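Local atomic coordinates of galectin (Xenopus laevis, PDB entry 3WUD), a protein that binds beta-galactosides such as lactose, as a proto-type galectin of frog skin close to but distinct from galectin-1. Residues A[33-38]-A[46-51]; A[60-65]-A[74-79]; A[96-101]-A[108-113]. All coordinates share one frame; numbering follows the deposited sequence.

Contact 1: residues A[33-38]-A[46-51]. With GAL (beta-D-galactopyranose), chain B; GLC (alpha-D-glucopyranose), chain C.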
loop_
_atom_site.group_PDB
_atom_site.type_symbol
_atom_site.label_atom_id
_atom_site.label_comp_id
_atom_site.label_asym_id
_atom_site.label_seq_id
_atom_site.Cartn_x
_atom_site.Cartn_y
_atom_site.Cartn_z
ATOM N N PHE A 33 3.355 -18.042 -2.113
ATOM C CA PHE A 33 3.431 -16.596 -1.822
ATOM C C PHE A 33 2.804 -16.376 -0.410
ATOM O O PHE A 33 2.114 -17.269 0.115
ATOM C CB PHE A 33 2.717 -15.764 -2.911
ATOM C CG PHE A 33 1.215 -15.957 -2.997
ATOM C CD1 PHE A 33 0.349 -15.065 -2.358
ATOM C CD2 PHE A 33 0.649 -16.960 -3.788
ATOM C CE1 PHE A 33 -1.012 -15.220 -2.432
ATOM C CE2 PHE A 33 -0.727 -17.107 -3.896
ATOM C CZ PHE A 33 -1.553 -16.237 -3.220
ATOM N N ALA A 34 3.093 -15.230 0.232
ATOM C CA ALA A 34 2.574 -15.036 1.592
ATOM C C ALA A 34 2.131 -13.599 1.680
ATOM O O ALA A 34 2.794 -12.704 1.110
ATOM C CB ALA A 34 3.642 -15.357 2.651
ATOM N N ILE A 35 1.011 -13.395 2.381
ATOM C CA ILE A 35 0.575 -12.065 2.778
ATOM C C ILE A 35 0.425 -12.104 4.323
ATOM O O ILE A 35 -0.223 -12.993 4.892
ATOM C CB ILE A 35 -0.793 -11.760 2.177
ATOM C CG1 ILE A 35 -0.737 -11.792 0.648
ATOM C CG2 ILE A 35 -1.357 -10.426 2.755
ATOM C CD1 ILE A 35 -2.062 -12.111 0.078
ATOM N N ASN A 36 1.134 -11.191 4.957
ATOM C CA ASN A 36 1.124 -11.018 6.386
ATOM C C ASN A 36 0.392 -9.758 6.846
ATOM O O ASN A 36 0.644 -8.719 6.295
ATOM C CB ASN A 36 2.561 -10.903 6.781
ATOM C CG ASN A 36 3.361 -12.134 6.426
ATOM O OD1 ASN A 36 2.952 -13.259 6.730
ATOM N ND2 ASN A 36 4.486 -11.926 5.800
ATOM N N LEU A 37 -0.473 -9.844 7.838
ATOM C CA LEU A 37 -1.164 -8.681 8.414
ATOM C C LEU A 37 -0.944 -8.725 9.909
ATOM O O LEU A 37 -1.078 -9.812 10.527
ATOM C CB LEU A 37 -2.671 -8.789 8.171
ATOM C CG LEU A 37 -3.245 -8.559 6.788
ATOM C CD1 LEU A 37 -4.761 -8.441 6.972
ATOM C CD2 LEU A 37 -2.720 -7.277 6.245
ATOM N N GLY A 38 -0.652 -7.599 10.536
ATOM C CA GLY A 38 -0.487 -7.595 11.972
ATOM C C GLY A 38 -0.109 -6.217 12.420
ATOM O O GLY A 38 -0.714 -5.202 11.961
ATOM N N ILE A 46 -2.124 -12.645 11.115
ATOM C CA ILE A 46 -2.170 -13.748 10.083
ATOM C C ILE A 46 -0.955 -13.708 9.135
ATOM O O ILE A 46 -0.530 -12.692 8.626
ATOM C CB ILE A 46 -3.524 -13.828 9.308
ATOM C CG1 ILE A 46 -3.603 -15.130 8.474
ATOM C CG2 ILE A 46 -3.685 -12.616 8.441
ATOM C CD1 ILE A 46 -5.013 -15.351 7.903
ATOM N N HIS A 47 -0.415 -14.917 8.895
ATOM C CA HIS A 47 0.500 -15.247 7.855
ATOM C C HIS A 47 -0.314 -16.182 6.996
ATOM O O HIS A 47 -0.694 -17.277 7.459
ATOM C CB HIS A 47 1.750 -15.936 8.421
ATOM C CG HIS A 47 2.636 -16.596 7.391
ATOM N ND1 HIS A 47 3.484 -15.894 6.568
ATOM C CD2 HIS A 47 2.847 -17.899 7.137
ATOM C CE1 HIS A 47 4.201 -16.758 5.851
ATOM N NE2 HIS A 47 3.859 -17.972 6.228
ATOM N N PHE A 48 -0.642 -15.720 5.801
ATOM C CA PHE A 48 -1.509 -16.364 4.836
ATOM C C PHE A 48 -0.637 -16.844 3.687
ATOM O O PHE A 48 -0.045 -16.038 2.969
ATOM C CB PHE A 48 -2.516 -15.336 4.323
ATOM C CG PHE A 48 -3.406 -15.839 3.244
ATOM C CD1 PHE A 48 -4.541 -16.577 3.565
ATOM C CD2 PHE A 48 -3.134 -15.571 1.907
ATOM C CE1 PHE A 48 -5.392 -17.034 2.574
ATOM C CE2 PHE A 48 -3.967 -16.049 0.882
ATOM C CZ PHE A 48 -5.082 -16.808 1.242
ATOM N N ASN A 49 -0.394 -18.150 3.610
ATOM C CA ASN A 49 0.621 -18.717 2.747
ATOM C C ASN A 49 0.149 -19.897 1.788
ATOM O O ASN A 49 0.305 -21.060 2.131
ATOM C CB ASN A 49 1.749 -19.229 3.661
ATOM C CG ASN A 49 2.997 -19.717 2.923
ATOM O OD1 ASN A 49 3.691 -20.572 3.453
ATOM N ND2 ASN A 49 3.306 -19.173 1.765
ATOM N N PRO A 50 -0.424 -19.525 0.604
ATOM C CA PRO A 50 -0.805 -20.484 -0.390
ATOM C C PRO A 50 0.495 -21.087 -0.918
ATOM O O PRO A 50 1.418 -20.392 -1.200
ATOM C CB PRO A 50 -1.529 -19.630 -1.453
ATOM C CG PRO A 50 -2.113 -18.524 -0.651
ATOM C CD PRO A 50 -0.913 -18.191 0.225
ATOM N N ARG A 51 0.530 -22.404 -0.960
ATOM C CA ARG A 51 1.646 -23.153 -1.324
ATOM C C ARG A 51 1.269 -24.054 -2.514
ATOM O O ARG A 51 0.408 -24.976 -2.365
ATOM C CB ARG A 51 2.084 -24.072 -0.186
ATOM C CG ARG A 51 2.553 -23.290 1.027
ATOM C CD ARG A 51 3.119 -24.173 2.135
ATOM N NE ARG A 51 3.613 -23.359 3.261
ATOM C CZ ARG A 51 3.996 -23.880 4.439
ATOM N NH1 ARG A 51 4.000 -25.183 4.610
ATOM N NH2 ARG A 51 4.448 -23.097 5.416
HETATM C C1 GAL B . 7.221 -22.732 7.733
HETATM C C2 GAL B . 7.749 -21.776 6.673
HETATM C C3 GAL B . 7.505 -20.304 6.999
HETATM C C4 GAL B . 6.035 -20.133 7.403
HETATM C C5 GAL B . 5.671 -21.167 8.479
HETATM C C6 GAL B . 4.238 -21.123 8.962
HETATM O O2 GAL B . 9.155 -21.941 6.543
HETATM O O3 GAL B . 7.924 -19.504 5.908
HETATM O O4 GAL B . 5.189 -20.318 6.259
HETATM O O5 GAL B . 5.858 -22.519 8.040
HETATM O O6 GAL B . 3.941 -22.077 9.963
HETATM C C1 GLC C . 6.941 -27.624 9.450
HETATM C C2 GLC C . 5.906 -27.267 8.406
HETATM C C3 GLC C . 6.136 -26.019 7.612
HETATM C C4 GLC C . 7.054 -24.989 8.308
HETATM C C5 GLC C . 8.321 -25.612 8.895
HETATM C C6 GLC C . 9.001 -24.700 9.863
HETATM O O1 GLC C . 7.151 -29.005 9.599
HETATM O O2 GLC C . 5.432 -28.315 7.586
HETATM O O3 GLC C . 4.831 -25.517 7.297
HETATM O O4 GLC C . 7.410 -24.110 7.302
HETATM O O5 GLC C . 8.058 -26.775 9.626
HETATM O O6 GLC C . 10.169 -25.402 10.280
#

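Contact 2: residues A[60-65]-A[74-79]. With GAL (beta-D-galactopyranose), chain B; GLC (alpha-D-glucopyranose), chain C.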
loop_
_atom_site.group_PDB
_atom_site.type_symbol
_atom_site.label_atom_id
_atom_site.label_comp_id
_atom_site.label_asym_id
_atom_site.label_seq_id
_atom_site.Cartn_x
_atom_site.Cartn_y
_atom_site.Cartn_z
ATOM N N LYS A 60 -2.161 -26.206 -0.969
ATOM C CA LYS A 60 -2.809 -25.998 0.320
ATOM C C LYS A 60 -2.555 -24.554 0.682
ATOM O O LYS A 60 -1.538 -24.016 0.338
ATOM C CB LYS A 60 -2.180 -26.854 1.424
ATOM C CG LYS A 60 -2.117 -28.365 1.116
ATOM C CD LYS A 60 -3.486 -28.956 1.238
ATOM C CE LYS A 60 -3.462 -30.467 0.948
ATOM N NZ LYS A 60 -3.592 -30.651 -0.524
ATOM N N ILE A 61 -3.430 -23.983 1.483
ATOM C CA ILE A 61 -3.148 -22.745 2.125
ATOM C C ILE A 61 -2.715 -23.048 3.591
ATOM O O ILE A 61 -3.512 -23.629 4.378
ATOM C CB ILE A 61 -4.349 -21.819 2.177
ATOM C CG1 ILE A 61 -4.886 -21.534 0.762
ATOM C CG2 ILE A 61 -3.937 -20.527 2.859
ATOM C CD1 ILE A 61 -6.124 -20.689 0.777
ATOM N N ILE A 62 -1.515 -22.600 3.949
ATOM C CA ILE A 62 -1.093 -22.756 5.360
ATOM C C ILE A 62 -1.282 -21.379 5.961
ATOM O O ILE A 62 -0.860 -20.398 5.353
ATOM C CB ILE A 62 0.365 -23.129 5.415
ATOM C CG1 ILE A 62 0.541 -24.614 5.120
ATOM C CG2 ILE A 62 0.957 -22.854 6.807
ATOM C CD1 ILE A 62 -0.263 -25.212 3.984
ATOM N N CYS A 63 -2.004 -21.255 7.081
ATOM C CA CYS A 63 -2.036 -19.991 7.831
ATOM C C CYS A 63 -1.398 -20.196 9.202
ATOM O O CYS A 63 -1.439 -21.287 9.802
ATOM C CB CYS A 63 -3.461 -19.540 8.037
ATOM S SG CYS A 63 -4.254 -19.062 6.448
ATOM N N ASN A 64 -0.797 -19.141 9.712
ATOM C CA ASN A 64 -0.289 -19.165 11.055
ATOM C C ASN A 64 -0.219 -17.757 11.610
ATOM O O ASN A 64 -0.434 -16.799 10.908
ATOM C CB ASN A 64 1.131 -19.762 11.045
ATOM C CG ASN A 64 1.490 -20.437 12.383
ATOM O OD1 ASN A 64 0.916 -20.185 13.387
ATOM N ND2 ASN A 64 2.525 -21.208 12.393
ATOM N N SER A 65 0.015 -17.646 12.886
ATOM C CA SER A 65 0.291 -16.388 13.555
ATOM C C SER A 65 1.753 -16.292 13.867
ATOM O O SER A 65 2.444 -17.329 13.968
ATOM C CB SER A 65 -0.516 -16.303 14.872
ATOM O OG SER A 65 -0.245 -17.370 15.788
ATOM N N GLU A 74 -0.045 -23.961 13.116
ATOM C CA GLU A 74 -0.547 -23.801 11.757
ATOM C C GLU A 74 -1.987 -24.242 11.598
ATOM O O GLU A 74 -2.402 -25.209 12.240
ATOM C CB GLU A 74 0.271 -24.643 10.779
ATOM C CG GLU A 74 1.638 -24.118 10.479
ATOM C CD GLU A 74 2.462 -24.999 9.515
ATOM O OE1 GLU A 74 2.027 -26.065 9.068
ATOM O OE2 GLU A 74 3.534 -24.572 9.169
ATOM N N GLN A 75 -2.694 -23.550 10.706
ATOM C CA GLN A 75 -4.028 -23.936 10.235
ATOM C C GLN A 75 -3.891 -24.257 8.717
ATOM O O GLN A 75 -3.353 -23.472 7.933
ATOM C CB GLN A 75 -5.049 -22.829 10.533
ATOM C CG GLN A 75 -6.469 -23.237 10.253
ATOM C CD GLN A 75 -7.454 -22.135 10.593
ATOM O OE1 GLN A 75 -7.575 -21.731 11.766
ATOM N NE2 GLN A 75 -8.144 -21.639 9.587
ATOM N N ARG A 76 -4.303 -25.462 8.334
ATOM C CA ARG A 76 -4.201 -25.901 6.958
ATOM C C ARG A 76 -5.600 -25.915 6.270
ATOM O O ARG A 76 -6.571 -26.524 6.771
ATOM C CB ARG A 76 -3.488 -27.256 6.844
ATOM C CG ARG A 76 -2.044 -27.200 6.357
ATOM C CD ARG A 76 -1.298 -28.565 6.336
ATOM N NE ARG A 76 0.166 -28.366 6.143
ATOM C CZ ARG A 76 1.020 -27.954 7.093
ATOM N NH1 ARG A 76 0.570 -27.772 8.344
ATOM N NH2 ARG A 76 2.340 -27.784 6.817
ATOM N N GLU A 77 -5.713 -25.216 5.133
ATOM C CA GLU A 77 -6.940 -25.240 4.337
ATOM C C GLU A 77 -6.714 -25.929 2.979
ATOM O O GLU A 77 -5.780 -25.597 2.334
ATOM C CB GLU A 77 -7.401 -23.788 4.121
ATOM C CG GLU A 77 -7.576 -22.998 5.395
ATOM C CD GLU A 77 -8.794 -23.394 6.196
ATOM O OE1 GLU A 77 -9.810 -23.879 5.622
ATOM O OE2 GLU A 77 -8.772 -23.179 7.431
ATOM N N ASN A 78 -7.574 -26.888 2.593
ATOM C CA ASN A 78 -7.606 -27.495 1.271
ATOM C C ASN A 78 -8.201 -26.547 0.185
ATOM O O ASN A 78 -7.957 -26.719 -0.969
ATOM C CB ASN A 78 -8.357 -28.865 1.192
ATOM C CG ASN A 78 -7.703 -29.946 2.023
ATOM O OD1 ASN A 78 -6.601 -29.765 2.533
ATOM N ND2 ASN A 78 -8.370 -31.097 2.168
ATOM N N VAL A 79 -8.911 -25.490 0.542
ATOM C CA VAL A 79 -9.395 -24.605 -0.526
ATOM C C VAL A 79 -8.200 -23.978 -1.222
ATOM O O VAL A 79 -7.227 -23.603 -0.568
ATOM C CB VAL A 79 -10.313 -23.521 0.020
ATOM C CG1 VAL A 79 -9.568 -22.548 0.871
ATOM C CG2 VAL A 79 -10.952 -22.751 -1.127
HETATM C C1 GAL B . 7.221 -22.732 7.733
HETATM C C2 GAL B . 7.749 -21.776 6.673
HETATM C C3 GAL B . 7.505 -20.304 6.999
HETATM C C4 GAL B . 6.035 -20.133 7.403
HETATM C C5 GAL B . 5.671 -21.167 8.479
HETATM C C6 GAL B . 4.238 -21.123 8.962
HETATM O O2 GAL B . 9.155 -21.941 6.543
HETATM O O3 GAL B . 7.924 -19.504 5.908
HETATM O O4 GAL B . 5.189 -20.318 6.259
HETATM O O5 GAL B . 5.858 -22.519 8.040
HETATM O O6 GAL B . 3.941 -22.077 9.963
HETATM C C1 GLC C . 6.941 -27.624 9.450
HETATM C C2 GLC C . 5.906 -27.267 8.406
HETATM C C3 GLC C . 6.136 -26.019 7.612
HETATM C C4 GLC C . 7.054 -24.989 8.308
HETATM C C5 GLC C . 8.321 -25.612 8.895
HETATM C C6 GLC C . 9.001 -24.700 9.863
HETATM O O1 GLC C . 7.151 -29.005 9.599
HETATM O O2 GLC C . 5.432 -28.315 7.586
HETATM O O3 GLC C . 4.831 -25.517 7.297
HETATM O O4 GLC C . 7.410 -24.110 7.302
HETATM O O5 GLC C . 8.058 -26.775 9.626
HETATM O O6 GLC C . 10.169 -25.402 10.280
#

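Contact 3: residues A[96-101]-A[108-113]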
loop_
_atom_site.group_PDB
_atom_site.type_symbol
_atom_site.label_atom_id
_atom_site.label_comp_id
_atom_site.label_asym_id
_atom_site.label_seq_id
_atom_site.Cartn_x
_atom_site.Cartn_y
_atom_site.Cartn_z
ATOM N N ALA A 96 -13.729 -9.100 16.025
ATOM C CA ALA A 96 -13.176 -9.024 17.366
ATOM C C ALA A 96 -12.106 -10.074 17.637
ATOM O O ALA A 96 -10.988 -9.706 18.026
ATOM C CB ALA A 96 -14.305 -9.142 18.394
ATOM N N ASP A 97 -12.438 -11.349 17.360
ATOM C CA ASP A 97 -11.617 -12.555 17.734
ATOM C C ASP A 97 -11.175 -13.448 16.582
ATOM O O ASP A 97 -10.653 -14.557 16.773
ATOM C CB ASP A 97 -12.381 -13.417 18.796
ATOM C CG ASP A 97 -13.655 -14.117 18.252
ATOM O OD1 ASP A 97 -14.029 -14.043 17.054
ATOM O OD2 ASP A 97 -14.328 -14.773 19.077
ATOM N N HIS A 98 -11.374 -12.975 15.361
ATOM C CA HIS A 98 -10.899 -13.703 14.213
ATOM C C HIS A 98 -10.897 -12.817 12.991
ATOM O O HIS A 98 -11.547 -11.733 12.935
ATOM C CB HIS A 98 -11.770 -14.901 13.863
ATOM C CG HIS A 98 -13.136 -14.538 13.375
ATOM N ND1 HIS A 98 -14.123 -14.071 14.215
ATOM C CD2 HIS A 98 -13.685 -14.604 12.150
ATOM C CE1 HIS A 98 -15.216 -13.834 13.515
ATOM N NE2 HIS A 98 -14.990 -14.193 12.267
ATOM N N LEU A 99 -10.085 -13.274 12.049
ATOM C CA LEU A 99 -10.080 -12.682 10.707
ATOM C C LEU A 99 -10.874 -13.616 9.849
ATOM O O LEU A 99 -10.827 -14.820 10.013
ATOM C CB LEU A 99 -8.693 -12.544 10.122
ATOM C CG LEU A 99 -7.662 -11.673 10.849
ATOM C CD1 LEU A 99 -6.507 -11.570 9.885
ATOM C CD2 LEU A 99 -8.226 -10.307 11.216
ATOM N N LYS A 100 -11.643 -13.042 8.956
ATOM C CA LYS A 100 -12.345 -13.804 7.955
ATOM C C LYS A 100 -11.617 -13.554 6.652
ATOM O O LYS A 100 -11.433 -12.381 6.247
ATOM C CB LYS A 100 -13.830 -13.356 7.905
ATOM C CG LYS A 100 -14.636 -13.965 6.782
ATOM C CD LYS A 100 -16.023 -13.311 6.759
ATOM C CE LYS A 100 -17.121 -14.335 6.940
ATOM N NZ LYS A 100 -17.005 -15.032 8.252
ATOM N N VAL A 101 -11.187 -14.637 5.994
ATOM C CA VAL A 101 -10.416 -14.549 4.749
ATOM C C VAL A 101 -11.377 -14.902 3.638
ATOM O O VAL A 101 -11.958 -16.003 3.685
ATOM C CB VAL A 101 -9.296 -15.533 4.702
ATOM C CG1 VAL A 101 -8.540 -15.470 3.383
ATOM C CG2 VAL A 101 -8.344 -15.319 5.922
ATOM N N GLU A 108 -14.564 -18.927 1.819
ATOM C CA GLU A 108 -14.151 -18.104 2.946
ATOM C C GLU A 108 -13.720 -19.019 4.098
ATOM O O GLU A 108 -14.306 -20.116 4.266
ATOM C CB GLU A 108 -15.345 -17.340 3.485
ATOM C CG GLU A 108 -15.902 -16.218 2.644
ATOM C CD GLU A 108 -17.192 -15.693 3.252
ATOM O OE1 GLU A 108 -17.568 -16.219 4.327
ATOM O OE2 GLU A 108 -17.796 -14.754 2.689
ATOM N N PHE A 109 -12.824 -18.546 4.974
ATOM C CA PHE A 109 -12.552 -19.288 6.196
ATOM C C PHE A 109 -12.096 -18.310 7.238
ATOM O O PHE A 109 -11.769 -17.174 6.913
ATOM C CB PHE A 109 -11.527 -20.407 5.929
ATOM C CG PHE A 109 -10.128 -19.908 5.568
ATOM C CD1 PHE A 109 -9.171 -19.615 6.563
ATOM C CD2 PHE A 109 -9.757 -19.765 4.230
ATOM C CE1 PHE A 109 -7.887 -19.169 6.187
ATOM C CE2 PHE A 109 -8.458 -19.373 3.877
ATOM C CZ PHE A 109 -7.544 -19.031 4.856
ATOM N N ASN A 110 -12.177 -18.697 8.501
ATOM C CA ASN A 110 -11.803 -17.813 9.584
ATOM C C ASN A 110 -10.528 -18.311 10.178
ATOM O O ASN A 110 -10.301 -19.511 10.264
ATOM C CB ASN A 110 -12.847 -17.785 10.706
ATOM C CG ASN A 110 -14.194 -17.305 10.227
ATOM O OD1 ASN A 110 -14.286 -16.377 9.451
ATOM N ND2 ASN A 110 -15.228 -17.981 10.661
ATOM N N PHE A 111 -9.794 -17.386 10.730
ATOM C CA PHE A 111 -8.538 -17.623 11.424
ATOM C C PHE A 111 -8.555 -16.894 12.760
ATOM O O PHE A 111 -8.785 -15.719 12.811
ATOM C CB PHE A 111 -7.327 -17.169 10.559
ATOM C CG PHE A 111 -5.988 -17.572 11.139
ATOM C CD1 PHE A 111 -5.509 -18.873 11.011
ATOM C CD2 PHE A 111 -5.193 -16.628 11.790
ATOM C CE1 PHE A 111 -4.292 -19.234 11.559
ATOM C CE2 PHE A 111 -3.978 -17.002 12.388
ATOM C CZ PHE A 111 -3.533 -18.306 12.251
ATOM N N PRO A 112 -8.275 -17.597 13.847
ATOM C CA PRO A 112 -8.411 -16.964 15.125
ATOM C C PRO A 112 -7.370 -15.884 15.409
ATOM O O PRO A 112 -6.222 -15.958 14.977
ATOM C CB PRO A 112 -8.282 -18.139 16.082
ATOM C CG PRO A 112 -7.429 -19.107 15.408
ATOM C CD PRO A 112 -7.780 -18.974 13.961
ATOM N N ILE A 113 -7.758 -14.866 16.178
ATOM C CA ILE A 113 -6.827 -13.821 16.588
ATOM C C ILE A 113 -6.400 -14.170 18.022
ATOM O O ILE A 113 -7.268 -14.274 18.906
ATOM C CB ILE A 113 -7.424 -12.396 16.595
ATOM C CG1 ILE A 113 -7.751 -11.855 15.189
ATOM C CG2 ILE A 113 -6.421 -11.460 17.241
ATOM C CD1 ILE A 113 -8.522 -10.541 15.232
#

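Contact 1: residues A[33-38]-A[46-51]
His47 and Asn36 lie side by side across two antiparallel strands, and the imidazole of His47 links the asparagine to the bound galactose. With CG anti to the backbone N (chi1 167°), the side chain rises beside that of Asn36. CB and CG of His47 both pass near Asn36 OD1. His47 ND1 then donates to Asn36 OD1 at 2.7 Å, arriving on a lone pair of the amide oxygen while that oxygen lies close to the ring plane. The amide and imidazole planes are 16° apart, nearly coplanar. CD2 of His47 faces GAL O4 and C4, CE1 comes within 3.5 Å of Ala34 CB, and at the tip His47 NE2 shares a hydrogen bond of 2.7 Å with GAL O4. Asn36 is held by ND2, which bonds to Ser124 OG, so it acts as a second-shell residue fixing the rotation of the histidine.

The hairpin of strands 34-37 and 43-51 lies in the sugar-binding sheet of the galectin sandwich. Ile35 and Phe48 form a hydrogen-bonded pair on its opposite face, turned toward the core, where Ile35 CD1 meets Phe48 CD2 at 4.1 Å.

Pro50 CD sits 4.0 Å from the centroid of the Phe33 ring in a CH-pi contact over its face. Asn49 ND2 reaches Phe33 O at 2.8 Å from above the carbonyl plane, while Asn49 OD1 receives Arg51 NE at 2.8 Å. The arginine, extended from CG to NE, presents NH2 to GAL O4 and NH1 to GLC O3, the latter at 2.8 Å.

Contact 2: residues A[60-65]-A[74-79]
The hairpin of strands 60-67 and 70-77 forms one border of the galectin sugar-binding sheet and carries Asn64, Glu74 and Arg76 of the glycan pocket. Ile61 with Glu77 and Cys63 with Gln75 are antiparallel hydrogen-bonded pairs, the latter joined by Cys63 N to Gln75 O and Gln75 N to Cys63 O. Between them, Ile62 and Arg76 form a non-hydrogen-bonded pair whose side chains run alongside one another on the sugar face. Ile62 CD1 touches Arg76 CG at 3.6 Å, and Ile62 CG1 lies over one face of the guanidinium, offset toward its rim.

Asn64 and Glu74 cross at about a right angle, with amide and carboxylate planes 88° apart, and both reach the galactose 6-hydroxyl. Asn64 ND2 donates to GAL O6 at 2.9 Å, almost straight at 172°. GAL O6 in turn donates to Glu74 OE2 at 2.6 Å. GLC O3 also donates to this oxygen, at a distance so short that its exact geometry is doubtful. The other oxygen, OE1, forms a salt bridge of doubtfully short modelled length to Arg76 NH1; NH2 of the same arginine forms a salt bridge with Asp57 and a weak hydrogen bond to GLC O2.

Glu74 OE2 thus accepts hydrogen bonds from hydroxyls of both sugar rings, that from GAL O6 being the more certain, and the neighbouring arginine would be expected to help keep the carboxylate ionised.

Contact 3: residues A[96-101]-A[108-113]
Val101 packs against one face of the Phe109 ring, its CB 4.0 Å from the ring centroid and 14° off the normal in a CH-pi contact. Its two methyls spread over the far part of the ring: CG1 lies 3.9 Å from Phe109 CE2, and CG2 meets CE1 and CZ. Phe109 CG stands between the backbone N and the carbonyl carbon (chi1 67°), a torsion that turns the ring back so that its face lies against Val101. Phe48 and Cys63 of the facing sheet also pack against Phe109.

Farther along, Leu99 CD2 of the inner face meets Ile113 CD1, just past the end of strand 108-112, at 4.0 Å, the side chains crossing at about a right angle. The strands 98-103 and 108-112 form the hairpin at one border of the second sheet of the galectin sandwich, opposite the sheet that binds sugar. Its ladder passes through the pairs Val101 with Phe109 and Leu99 with Phe111, and Ile113 N extends the bonding to Asp97 O at 3.0 Å, from above the carbonyl plane.

The other face is largely polar. Asn110 OD1 lies at the edge of the His98 ring, 3.3 Å from His98 CD2, with amide and imidazole planes 65° apart. The same oxygen accepts a weak hydrogen bond from Lys100 NZ, whose chain runs beside Asn110 before bending at its last two torsions. Lys100 NZ stays 4.1 Å from Glu108 OE1, beyond a salt bridge. His98 ND1 donates to Asp97 OD1 at 2.8 Å with the carboxylate oxygen close to the ring plane, which fixes the rotation of the imidazole.

Passing from the N terminus, the chain closes three hairpin loops in series, with none nested or crossed. Contact 1 closes the first, over residues 39-45, and contact 2 the next, over residues 66-73; both lie in the sugar-binding sheet, where strands 43-51 and 60-67 are neighbours joined by His47 N to Asn64 O and Asn49 N to Ile62 O. Together they supply six residues of the glycan pocket. Contact 3 closes over residues 102-107 in the other sheet. It meets contact 1 across the sandwich core, where Ile46 packs on Leu99 and Phe48 on Val101 and Phe109, and meets contact 2 where Gln75 reaches Asn110 and Phe111.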